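Local coordinates for protein putative hydantoin racemase (Klebsiella pneumoniae subsp. pneumoniae, PDB 3QVL) that racemises allantoin and probably also other 5-monosubstituted hydantoins, interconverting their D and L forms, at residues V2-S12 with E32-P43. Numbering follows the deposited sequence.
Sequences VRIQVINPNTS and EILAVCPRAGVP. With 5HY ([(4R)-2,5-dioxoimidazolidin-4-yl]acetic acid), chain C.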
loop_
_atom_site.group_PDB
_atom_site.type_symbol
_atom_site.label_atom_id
_atom_site.label_comp_id
_atom_site.label_asym_id
_atom_site.label_seq_id
_atom_site.Cartn_x
_atom_site.Cartn_y
_atom_site.Cartn_z
ATOM N N VAL A 2 -18.396 22.679 -29.051
ATOM C CA VAL A 2 -17.519 21.644 -28.508
ATOM C C VAL A 2 -17.881 20.299 -29.135
ATOM O O VAL A 2 -19.034 19.872 -29.080
ATOM C CB VAL A 2 -17.612 21.556 -26.959
ATOM C CG1 VAL A 2 -16.688 20.470 -26.416
ATOM C CG2 VAL A 2 -17.280 22.901 -26.318
ATOM N N ARG A 3 -16.895 19.644 -29.739
ATOM C CA ARG A 3 -17.115 18.340 -30.355
ATOM C C ARG A 3 -16.325 17.261 -29.626
ATOM O O ARG A 3 -15.101 17.347 -29.504
ATOM C CB ARG A 3 -16.754 18.370 -31.841
ATOM C CG ARG A 3 -17.668 19.248 -32.690
ATOM C CD ARG A 3 -17.347 19.094 -34.166
ATOM N NE ARG A 3 -15.996 19.554 -34.476
ATOM C CZ ARG A 3 -15.210 19.017 -35.406
ATOM N NH1 ARG A 3 -15.626 17.983 -36.129
ATOM N NH2 ARG A 3 -13.999 19.513 -35.606
ATOM N N ILE A 4 -17.044 16.257 -29.132
ATOM C CA ILE A 4 -16.441 15.162 -28.377
ATOM C C ILE A 4 -16.643 13.839 -29.106
ATOM O O ILE A 4 -17.776 13.433 -29.378
ATOM C CB ILE A 4 -17.015 15.065 -26.938
ATOM C CG1 ILE A 4 -16.861 16.404 -26.206
ATOM C CG2 ILE A 4 -16.338 13.931 -26.158
ATOM C CD1 ILE A 4 -17.627 16.493 -24.901
ATOM N N GLN A 5 -15.533 13.180 -29.424
ATOM C CA GLN A 5 -15.563 11.870 -30.055
ATOM C C GLN A 5 -15.692 10.793 -28.984
ATOM O O GLN A 5 -14.773 10.580 -28.190
ATOM C CB GLN A 5 -14.299 11.650 -30.890
ATOM C CG GLN A 5 -14.334 10.401 -31.761
ATOM C CD GLN A 5 -12.974 10.033 -32.325
ATOM O OE1 GLN A 5 -11.954 10.130 -31.641
ATOM N NE2 GLN A 5 -12.955 9.599 -33.579
ATOM N N VAL A 6 -16.842 10.127 -28.957
ATOM C CA VAL A 6 -17.073 9.041 -28.008
ATOM C C VAL A 6 -16.844 7.707 -28.717
ATOM O O VAL A 6 -17.643 7.290 -29.560
ATOM C CB VAL A 6 -18.484 9.112 -27.373
ATOM C CG1 VAL A 6 -18.644 8.040 -26.308
ATOM C CG2 VAL A 6 -18.729 10.490 -26.762
ATOM N N ILE A 7 -15.738 7.056 -28.370
ATOM C CA ILE A 7 -15.305 5.839 -29.049
ATOM C C ILE A 7 -15.725 4.584 -28.293
ATOM O O ILE A 7 -15.270 4.343 -27.175
ATOM C CB ILE A 7 -13.764 5.805 -29.245
ATOM C CG1 ILE A 7 -13.264 7.102 -29.892
ATOM C CG2 ILE A 7 -13.349 4.576 -30.068
ATOM C CD1 ILE A 7 -11.770 7.321 -29.755
ATOM N N ASN A 8 -16.600 3.797 -28.913
ATOM C CA ASN A 8 -16.844 2.433 -28.470
ATOM C C ASN A 8 -15.695 1.571 -28.990
ATOM O O ASN A 8 -15.544 1.420 -30.201
ATOM C CB ASN A 8 -18.191 1.921 -28.995
ATOM C CG ASN A 8 -18.466 0.473 -28.610
ATOM O OD1 ASN A 8 -17.833 -0.080 -27.707
ATOM N ND2 ASN A 8 -19.420 -0.148 -29.297
ATOM N N PRO A 9 -14.864 1.026 -28.080
ATOM C CA PRO A 9 -13.689 0.245 -28.474
ATOM C C PRO A 9 -14.014 -1.103 -29.119
ATOM O O PRO A 9 -13.157 -1.670 -29.799
ATOM C CB PRO A 9 -12.945 0.045 -27.149
ATOM C CG PRO A 9 -13.412 1.173 -26.296
ATOM C CD PRO A 9 -14.863 1.279 -26.631
ATOM N N ASN A 10 -15.223 -1.614 -28.902
ATOM C CA ASN A 10 -15.675 -2.808 -29.617
ATOM C C ASN A 10 -16.441 -2.442 -30.892
ATOM O O ASN A 10 -16.837 -1.288 -31.070
ATOM C CB ASN A 10 -16.475 -3.754 -28.703
ATOM C CG ASN A 10 -17.844 -3.213 -28.333
ATOM O OD1 ASN A 10 -18.666 -2.904 -29.198
ATOM N ND2 ASN A 10 -18.104 -3.123 -27.035
ATOM N N THR A 11 -16.648 -3.424 -31.768
ATOM C CA THR A 11 -17.227 -3.173 -33.092
ATOM C C THR A 11 -18.750 -3.325 -33.159
ATOM O O THR A 11 -19.340 -3.212 -34.238
ATOM C CB THR A 11 -16.582 -4.070 -34.176
ATOM O OG1 THR A 11 -16.766 -5.448 -33.828
ATOM C CG2 THR A 11 -15.093 -3.772 -34.314
ATOM N N SER A 12 -19.382 -3.578 -32.014
ATOM C CA SER A 12 -20.838 -3.702 -31.947
ATOM C C SER A 12 -21.511 -2.351 -32.170
ATOM O O SER A 12 -21.335 -1.424 -31.373
ATOM C CB SER A 12 -21.270 -4.290 -30.600
ATOM O OG SER A 12 -22.675 -4.198 -30.423
ATOM N N GLU A 32 -21.492 18.689 -29.443
ATOM C CA GLU A 32 -21.830 17.663 -30.422
ATOM C C GLU A 32 -21.112 16.365 -30.065
ATOM O O GLU A 32 -19.905 16.362 -29.809
ATOM C CB GLU A 32 -21.439 18.114 -31.833
ATOM C CG GLU A 32 -21.872 17.153 -32.943
ATOM C CD GLU A 32 -21.305 17.513 -34.309
ATOM O OE1 GLU A 32 -20.709 18.602 -34.456
ATOM O OE2 GLU A 32 -21.459 16.698 -35.243
ATOM N N ILE A 33 -21.867 15.271 -30.044
ATOM C CA ILE A 33 -21.311 13.949 -29.776
ATOM C C ILE A 33 -21.069 13.210 -31.090
ATOM O O ILE A 33 -21.974 13.087 -31.919
ATOM C CB ILE A 33 -22.242 13.109 -28.851
ATOM C CG1 ILE A 33 -22.448 13.793 -27.487
ATOM C CG2 ILE A 33 -21.734 11.666 -28.702
ATOM C CD1 ILE A 33 -21.181 13.992 -26.645
ATOM N N LEU A 34 -19.839 12.738 -31.277
ATOM C CA LEU A 34 -19.503 11.882 -32.408
ATOM C C LEU A 34 -19.275 10.456 -31.917
ATOM O O LEU A 34 -18.170 10.094 -31.503
ATOM C CB LEU A 34 -18.274 12.415 -33.159
ATOM C CG LEU A 34 -18.356 13.796 -33.823
ATOM C CD1 LEU A 34 -16.979 14.236 -34.290
ATOM C CD2 LEU A 34 -19.344 13.813 -34.988
ATOM N N ALA A 35 -20.341 9.658 -31.947
ATOM C CA ALA A 35 -20.293 8.270 -31.500
ATOM C C ALA A 35 -19.745 7.371 -32.602
ATOM O O ALA A 35 -20.342 7.252 -33.675
ATOM C CB ALA A 35 -21.674 7.802 -31.055
ATOM N N VAL A 36 -18.598 6.753 -32.332
ATOM C CA VAL A 36 -17.903 5.926 -33.320
ATOM C C VAL A 36 -17.431 4.593 -32.736
ATOM O O VAL A 36 -17.411 4.406 -31.519
ATOM C CB VAL A 36 -16.684 6.668 -33.949
ATOM C CG1 VAL A 36 -17.132 7.897 -34.741
ATOM C CG2 VAL A 36 -15.656 7.047 -32.879
ATOM N N CYS A 37 -17.058 3.676 -33.625
ATOM C CA CYS A 37 -16.441 2.409 -33.248
ATOM C C CYS A 37 -15.409 2.020 -34.313
ATOM O O CYS A 37 -15.473 2.526 -35.437
ATOM C CB CYS A 37 -17.503 1.320 -33.079
ATOM S SG CYS A 37 -18.496 1.007 -34.544
ATOM N N PRO A 38 -14.448 1.135 -33.967
ATOM C CA PRO A 38 -13.406 0.775 -34.931
ATOM C C PRO A 38 -13.960 0.032 -36.142
ATOM O O PRO A 38 -14.953 -0.691 -36.026
ATOM C CB PRO A 38 -12.485 -0.152 -34.127
ATOM C CG PRO A 38 -12.808 0.116 -32.697
ATOM C CD PRO A 38 -14.261 0.429 -32.688
ATOM N N ARG A 39 -13.315 0.223 -37.291
ATOM C CA ARG A 39 -13.685 -0.470 -38.523
ATOM C C ARG A 39 -13.318 -1.950 -38.448
ATOM O O ARG A 39 -13.982 -2.796 -39.052
ATOM C CB ARG A 39 -13.000 0.180 -39.727
ATOM N N ALA A 40 -12.257 -2.246 -37.702
ATOM C CA ALA A 40 -11.792 -3.613 -37.501
ATOM C C ALA A 40 -11.546 -3.879 -36.022
ATOM O O ALA A 40 -11.022 -3.020 -35.307
ATOM C CB ALA A 40 -10.529 -3.865 -38.303
ATOM N N GLY A 41 -11.929 -5.068 -35.566
ATOM C CA GLY A 41 -11.694 -5.460 -34.184
ATOM C C GLY A 41 -12.574 -6.577 -33.667
ATOM O O GLY A 41 -12.797 -7.582 -34.346
ATOM N N VAL A 42 -13.079 -6.379 -32.454
ATOM C CA VAL A 42 -13.804 -7.404 -31.717
ATOM C C VAL A 42 -15.209 -6.894 -31.344
ATOM O O VAL A 42 -15.351 -5.744 -30.934
ATOM C CB VAL A 42 -12.972 -7.855 -30.472
ATOM C CG1 VAL A 42 -12.873 -6.748 -29.413
ATOM C CG2 VAL A 42 -13.508 -9.134 -29.882
ATOM N N PRO A 43 -16.252 -7.736 -31.517
ATOM C CA PRO A 43 -17.636 -7.331 -31.222
ATOM C C PRO A 43 -17.896 -6.979 -29.754
ATOM O O PRO A 43 -18.747 -6.137 -29.468
ATOM C CB PRO A 43 -18.456 -8.561 -31.628
ATOM C CG PRO A 43 -17.615 -9.253 -32.636
ATOM C CD PRO A 43 -16.210 -9.066 -32.153
HETATM C C 5HY C . -17.360 -2.757 -21.919
HETATM N N 5HY C . -16.463 -4.787 -22.527
HETATM O O 5HY C . -17.695 -1.747 -21.302
HETATM C CA 5HY C . -16.497 -3.885 -21.369
HETATM C CB 5HY C . -17.110 -4.556 -20.121
HETATM C CG 5HY C . -18.592 -4.955 -20.221
HETATM O OAB 5HY C . -17.266 -4.706 -24.638
HETATM N NAF 5HY C . -17.674 -3.022 -23.185
HETATM C CAI 5HY C . -17.136 -4.201 -23.523
HETATM O OD1 5HY C . -19.027 -5.686 -19.307
HETATM O OD2 5HY C . -19.267 -4.523 -21.180
HETATM O O HOH W 1 -12.272 -3.805 -31.248
HETATM O O HOH W 2 -15.789 -7.047 -35.650
#
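The side chains of Arg3 and Glu32 run side by side off one face of a parallel sheet, their flat ends turned 40° apart and the charges near but not in contact: Arg3 CD lies 3.4 Å from Glu32 OE1, Arg3 NH1 meets Leu34 CD1 obliquely, and NH2 is hydrogen-bonded to Gln68 O. Strands 2-7 and 31-36 are the parallel pair of a beta-alpha-beta crossover through helix 13-26, joined by six backbone hydrogen bonds. On the same face Gln5 crosses Val36 at about a right angle, its CG and NE2 each 3.8 Å from Val36 CG2; with CG anti to the backbone N (chi1 -171°) and the chain extended beyond, NE2 donates to Gln61 O and OE1 bonds His73 ND1. The other face carries beta-branched aliphatics, suited to strands: Val6 CG2 packs on Ile33 CG2 at 3.8 Å, both residues touching Val208 of helix 203-216. Past the strands, Asn8 and Asn10 form successive Asx turns and Thr11 N donates to Val42 O (2.8 Å). At Gly41 a side chain would jam against the preceding carbonyl O and crowd Thr11 CG2. Asn10 OD1 accepts from Asn8 ND2 and Ser12 N, which would fix the amide's rotation, and Asn10 ND2 donates to 5HY OAB at 3.0 Å.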